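Putative transcriptional regulator (Listeria innocua, PDB 3LWF) probably binds DNA and regulates transcription as a dimeric, winged helix-turn-helix protein of the Rrf2 family. Local coordinates at residues T33-K38 / Q52-S57; I98-E103 / A129-L134. All coordinates share one frame; numbering follows the deposited sequence.

Contact 1: T33-K38 / Q52-S57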
loop_
_atom_site.group_PDB
_atom_site.type_symbol
_atom_site.label_atom_id
_atom_site.label_comp_id
_atom_site.label_asym_id
_atom_site.label_seq_id
_atom_site.Cartn_x
_atom_site.Cartn_y
_atom_site.Cartn_z
ATOM N N THR A 33 2.915 -22.413 -1.861
ATOM C CA THR A 33 2.580 -22.705 -0.486
ATOM C C THR A 33 1.107 -22.912 -0.269
ATOM O O THR A 33 0.728 -23.747 0.551
ATOM C CB THR A 33 3.127 -21.670 0.483
ATOM O OG1 THR A 33 2.605 -20.391 0.151
ATOM C CG2 THR A 33 4.638 -21.626 0.395
ATOM N N LEU A 34 0.277 -22.187 -1.006
ATOM C CA LEU A 34 -1.156 -22.461 -0.970
ATOM C C LEU A 34 -1.510 -23.834 -1.497
ATOM O O LEU A 34 -2.453 -24.485 -0.995
ATOM C CB LEU A 34 -1.954 -21.399 -1.741
ATOM C CG LEU A 34 -1.990 -19.990 -1.126
ATOM C CD1 LEU A 34 -2.544 -18.997 -2.211
ATOM C CD2 LEU A 34 -2.753 -19.909 0.227
ATOM N N GLU A 35 -0.873 -24.239 -2.585
ATOM C CA GLU A 35 -1.162 -25.593 -3.128
ATOM C C GLU A 35 -0.688 -26.681 -2.155
ATOM O O GLU A 35 -1.358 -27.700 -1.974
ATOM C CB GLU A 35 -0.488 -25.803 -4.470
ATOM C CG GLU A 35 -1.138 -25.025 -5.559
ATOM C CD GLU A 35 -2.589 -25.403 -5.708
ATOM O OE1 GLU A 35 -2.837 -26.615 -5.857
ATOM O OE2 GLU A 35 -3.450 -24.501 -5.628
ATOM N N LEU A 36 0.456 -26.453 -1.517
ATOM C CA LEU A 36 0.923 -27.374 -0.484
ATOM C C LEU A 36 -0.031 -27.372 0.710
ATOM O O LEU A 36 -0.280 -28.428 1.298
ATOM C CB LEU A 36 2.373 -27.079 -0.068
ATOM C CG LEU A 36 3.439 -27.205 -1.163
ATOM C CD1 LEU A 36 4.796 -26.813 -0.601
ATOM C CD2 LEU A 36 3.516 -28.607 -1.769
ATOM N N ALA A 37 -0.604 -26.218 1.034
ATOM C CA ALA A 37 -1.567 -26.104 2.141
ATOM C C ALA A 37 -2.877 -26.857 1.844
ATOM O O ALA A 37 -3.394 -27.559 2.692
ATOM C CB ALA A 37 -1.851 -24.646 2.487
ATOM N N LYS A 38 -3.367 -26.747 0.624
ATOM C CA LYS A 38 -4.511 -27.530 0.204
ATOM C C LYS A 38 -4.254 -29.030 0.277
ATOM O O LYS A 38 -5.188 -29.801 0.463
ATOM C CB LYS A 38 -4.897 -27.226 -1.252
ATOM C CG LYS A 38 -5.491 -25.889 -1.502
ATOM C CD LYS A 38 -5.769 -25.676 -2.993
ATOM C CE LYS A 38 -5.900 -24.206 -3.318
ATOM N NZ LYS A 38 -6.174 -23.995 -4.755
ATOM N N GLN A 52 2.587 -27.846 -13.957
ATOM C CA GLN A 52 1.618 -28.276 -14.984
ATOM C C GLN A 52 0.214 -27.747 -14.643
ATOM O O GLN A 52 -0.460 -27.167 -15.482
ATOM C CB GLN A 52 1.640 -29.799 -15.158
ATOM C CG GLN A 52 2.950 -30.308 -15.778
ATOM C CD GLN A 52 3.090 -31.834 -15.846
ATOM O OE1 GLN A 52 2.404 -32.578 -15.146
ATOM N NE2 GLN A 52 4.009 -32.295 -16.689
ATOM N N ASP A 53 -0.213 -27.918 -13.400
ATOM C CA ASP A 53 -1.554 -27.480 -12.986
ATOM C C ASP A 53 -1.801 -25.969 -13.210
ATOM O O ASP A 53 -2.863 -25.569 -13.637
ATOM C CB ASP A 53 -1.770 -27.830 -11.508
ATOM C CG ASP A 53 -3.206 -27.578 -11.038
ATOM O OD1 ASP A 53 -4.151 -27.905 -11.778
ATOM O OD2 ASP A 53 -3.388 -27.056 -9.925
ATOM N N LYS A 54 -0.803 -25.142 -12.924
ATOM C CA LYS A 54 -0.975 -23.702 -12.950
ATOM C C LYS A 54 -0.370 -23.053 -14.189
ATOM O O LYS A 54 -0.277 -21.847 -14.228
ATOM C CB LYS A 54 -0.317 -23.082 -11.705
ATOM C CG LYS A 54 -0.873 -23.525 -10.373
ATOM C CD LYS A 54 -2.391 -23.336 -10.305
ATOM C CE LYS A 54 -2.961 -23.654 -8.918
ATOM N NZ LYS A 54 -4.452 -23.627 -8.931
ATOM N N ASN A 55 0.062 -23.848 -15.177
ATOM C CA ASN A 55 0.719 -23.322 -16.377
ATOM C C ASN A 55 1.897 -22.383 -16.075
ATOM O O ASN A 55 2.027 -21.321 -16.670
ATOM C CB ASN A 55 -0.279 -22.592 -17.279
ATOM C CG ASN A 55 0.246 -22.412 -18.699
ATOM O OD1 ASN A 55 1.147 -23.132 -19.136
ATOM N ND2 ASN A 55 -0.323 -21.461 -19.423
ATOM N N LEU A 56 2.748 -22.800 -15.155
ATOM C CA LEU A 56 3.932 -22.082 -14.738
ATOM C C LEU A 56 5.168 -22.870 -15.118
ATOM O O LEU A 56 5.104 -24.070 -15.376
ATOM C CB LEU A 56 3.934 -21.888 -13.213
ATOM C CG LEU A 56 2.773 -21.129 -12.585
ATOM C CD1 LEU A 56 3.010 -20.954 -11.109
ATOM C CD2 LEU A 56 2.593 -19.794 -13.298
ATOM N N SER A 57 6.307 -22.184 -15.157
ATOM C CA SER A 57 7.586 -22.812 -15.435
ATOM C C SER A 57 8.116 -23.576 -14.229
ATOM O O SER A 57 8.397 -22.990 -13.160
ATOM C CB SER A 57 8.629 -21.760 -15.830
ATOM O OG SER A 57 9.923 -22.338 -15.791
HETATM O O HOH W 1 -1.486 -27.181 -8.168
#
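E35 OE2 is shared by two lysines that reach it from different helices. K38, one turn further along the same helix, donates from NZ at 2.9 Å on the syn side of the carboxylate, 18° out of its plane. K54 arrives from the other segment in the opposite direction, making a looser salt bridge, with NZ 3.6 Å from E35 OE2. K54 CE comes a little nearer to that oxygen, at 3.4 Å. Both chains bend at their second torsion (chi2 -59° in E35), which turns them to meet. The main partner of K54 NZ is E116 of the second subunit, so the cluster extends into the dimer interface. The other carboxylate oxygen, E35 OE1, faces a like charge, with D53 OD2 4.1 Å away. One water donates to both acids, at 2.7 Å to E35 OE1 and 2.6 Å to D53 OD2, and probably eases the repulsion, as does R39, which forms a salt bridge to E35 OE1. Such a network illustrates how a helix-turn-helix can be fastened to the helix before it: helix 24-38 carries E35, while helix 47-54 and helix 58-70 probably form the DNA-binding pair of an Rrf2-type winged domain. Between those two helices N55, with positive phi, closes the first in a Schellman motif, and S57 caps the second through Y60 N. The two lysine ammonium groups, K38 NZ and K54 NZ, stand 4.5 Å apart, a closeness that their shared E35 oxygen, and E116 on K54, probably offset.

Contact 2: I98-E103 / A129-L134; sequences IIRTLE and AVRDVL
I99 meets L134 through the inner methylene of its longer branch, CG1 lying 4.2 Å from the leucine methyl CD2 with the two side chains crossing at about a right angle. CG1 stands beside the backbone N of its own residue (chi1 -67°), which brings that branch to the leucine, while I106 packs on the isoleucine as well. Next along the helix, R100 sends a chain extended from CG to NE across to helix 117-136. L134 CD1 lies over one face of its guanidinium, 3.9 Å above the plane and offset toward the rim. At the edge, near that plane, R131 CG approaches R100 NH2 to 3.7 Å. The guanidinium planes are turned 53° from each other. The helix segments run at 105° with their axes 12.0 Å apart, a wide spacing, which the arginine and the two branched side chains span. The contact thus joins helix 95-102 to helix 117-136, whose packing on the second subunit, V130 on its counterpart and L134 on M126, is consistent with the long dimerisation helix of Rrf2-type regulators. R100 pairs through NH1 with D135 of its own chain and through NH2 with the I159 terminus of the second subunit; R131 pairs with E150 of that subunit. Between the segments themselves the contact is van der Waals, a guanidinium laid against aliphatic groups, while I159 and E150 draw arginine charge into the subunit interface.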
loop_
_atom_site.group_PDB
_atom_site.type_symbol
_atom_site.label_atom_id
_atom_site.label_comp_id
_atom_site.label_asym_id
_atom_site.label_seq_id
_atom_site.Cartn_x
_atom_site.Cartn_y
_atom_site.Cartn_z
ATOM N N ILE A 98 5.901 -15.788 3.675
ATOM C CA ILE A 98 6.171 -16.182 2.332
ATOM C C ILE A 98 6.724 -15.017 1.486
ATOM O O ILE A 98 7.772 -15.151 0.872
ATOM C CB ILE A 98 4.886 -16.679 1.606
ATOM C CG1 ILE A 98 4.157 -17.838 2.320
ATOM C CG2 ILE A 98 5.210 -16.985 0.152
ATOM C CD1 ILE A 98 4.972 -18.806 3.054
ATOM N N ILE A 99 5.999 -13.889 1.472
ATOM C CA ILE A 99 6.294 -12.761 0.625
ATOM C C ILE A 99 7.666 -12.192 0.981
ATOM O O ILE A 99 8.474 -11.960 0.104
ATOM C CB ILE A 99 5.216 -11.634 0.771
ATOM C CG1 ILE A 99 3.831 -12.057 0.236
ATOM C CG2 ILE A 99 5.662 -10.307 0.118
ATOM C CD1 ILE A 99 3.782 -12.412 -1.213
ATOM N N ARG A 100 7.953 -11.972 2.250
ATOM C CA ARG A 100 9.256 -11.378 2.589
ATOM C C ARG A 100 10.407 -12.360 2.389
ATOM O O ARG A 100 11.558 -11.934 2.251
ATOM C CB ARG A 100 9.270 -10.829 4.008
ATOM C CG ARG A 100 8.269 -9.705 4.238
ATOM C CD ARG A 100 8.723 -8.820 5.390
ATOM N NE ARG A 100 7.683 -7.910 5.858
ATOM C CZ ARG A 100 6.692 -8.258 6.668
ATOM N NH1 ARG A 100 6.573 -9.518 7.083
ATOM N NH2 ARG A 100 5.796 -7.356 7.046
ATOM N N THR A 101 10.118 -13.665 2.355
ATOM C CA THR A 101 11.167 -14.647 2.025
ATOM C C THR A 101 11.565 -14.539 0.555
ATOM O O THR A 101 12.738 -14.675 0.208
ATOM C CB THR A 101 10.727 -16.108 2.363
ATOM O OG1 THR A 101 10.444 -16.215 3.761
ATOM C CG2 THR A 101 11.790 -17.123 1.980
ATOM N N LEU A 102 10.602 -14.268 -0.308
ATOM C CA LEU A 102 10.809 -14.338 -1.762
ATOM C C LEU A 102 11.037 -12.983 -2.457
ATOM O O LEU A 102 11.689 -12.938 -3.506
ATOM C CB LEU A 102 9.648 -15.120 -2.424
ATOM C CG LEU A 102 9.722 -16.634 -2.122
ATOM C CD1 LEU A 102 8.507 -17.384 -2.641
ATOM C CD2 LEU A 102 11.013 -17.252 -2.706
ATOM N N GLU A 103 10.490 -11.899 -1.899
ATOM C CA GLU A 103 10.656 -10.568 -2.458
ATOM C C GLU A 103 11.779 -9.858 -1.806
ATOM O O GLU A 103 12.054 -10.033 -0.639
ATOM C CB GLU A 103 9.409 -9.726 -2.266
ATOM C CG GLU A 103 8.206 -10.297 -3.014
ATOM C CD GLU A 103 8.269 -10.003 -4.510
ATOM O OE1 GLU A 103 8.488 -8.842 -4.875
ATOM O OE2 GLU A 103 8.102 -10.909 -5.326
ATOM N N ALA A 129 -0.318 -0.271 8.540
ATOM C CA ALA A 129 -1.556 -0.964 8.189
ATOM C C ALA A 129 -1.271 -2.149 7.277
ATOM O O ALA A 129 -1.817 -3.249 7.478
ATOM C CB ALA A 129 -2.556 -0.008 7.533
ATOM N N VAL A 130 -0.450 -1.940 6.261
ATOM C CA VAL A 130 -0.236 -2.986 5.254
ATOM C C VAL A 130 0.625 -4.097 5.860
ATOM O O VAL A 130 0.382 -5.284 5.660
ATOM C CB VAL A 130 0.460 -2.429 3.998
ATOM C CG1 VAL A 130 0.961 -3.551 3.091
ATOM C CG2 VAL A 130 -0.470 -1.480 3.282
ATOM N N ARG A 131 1.634 -3.675 6.606
ATOM C CA ARG A 131 2.506 -4.588 7.303
ATOM C C ARG A 131 1.718 -5.507 8.233
ATOM O O ARG A 131 2.012 -6.694 8.351
ATOM C CB ARG A 131 3.503 -3.796 8.120
ATOM C CG ARG A 131 4.281 -4.682 9.041
ATOM C CD ARG A 131 5.532 -3.957 9.517
ATOM N NE ARG A 131 5.202 -3.107 10.628
ATOM C CZ ARG A 131 5.981 -2.143 11.107
ATOM N NH1 ARG A 131 7.174 -1.872 10.554
ATOM N NH2 ARG A 131 5.531 -1.429 12.140
ATOM N N ASP A 132 0.714 -4.947 8.900
ATOM C CA ASP A 132 -0.114 -5.741 9.780
ATOM C C ASP A 132 -0.943 -6.759 9.029
ATOM O O ASP A 132 -1.148 -7.844 9.534
ATOM C CB ASP A 132 -1.015 -4.859 10.652
ATOM C CG ASP A 132 -0.224 -4.123 11.722
ATOM O OD1 ASP A 132 0.943 -4.515 11.937
ATOM O OD2 ASP A 132 -0.746 -3.147 12.323
ATOM N N VAL A 133 -1.447 -6.406 7.855
ATOM C CA VAL A 133 -2.168 -7.370 7.054
ATOM C C VAL A 133 -1.250 -8.582 6.699
ATOM O O VAL A 133 -1.677 -9.744 6.797
ATOM C CB VAL A 133 -2.723 -6.725 5.793
ATOM C CG1 VAL A 133 -3.147 -7.800 4.782
ATOM C CG2 VAL A 133 -3.872 -5.777 6.156
ATOM N N LEU A 134 -0.013 -8.296 6.284
ATOM C CA LEU A 134 0.956 -9.339 5.934
ATOM C C LEU A 134 1.258 -10.228 7.105
ATOM O O LEU A 134 1.343 -11.437 6.961
ATOM C CB LEU A 134 2.287 -8.749 5.439
ATOM C CG LEU A 134 2.350 -8.362 3.973
ATOM C CD1 LEU A 134 3.737 -7.796 3.686
ATOM C CD2 LEU A 134 2.036 -9.582 3.074
#

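In the fold
The two contacts show how a small regulator can connect a probable DNA-reading unit to its dimer interface. Both segments of contact 1 precede those of contact 2 in the sequence, and the contact centres lie about 20 Å apart, yet they touch directly: T33 OG1 of helix 24-38 packs against I98 CG1 of helix 95-102 at 3.7 Å. Helix 24-38 thus borders both the helix-turn-helix and the core next to the long helix 117-136. Each contact also reaches the second subunit, contact 1 through a single lysine bridge and the packing of L34 and L56, contact 2 through arginine bridges and the paired long helices. The chemistry differs accordingly, a charged, water-bridged cluster in one, van der Waals packing of an arginine and aliphatic groups in the other.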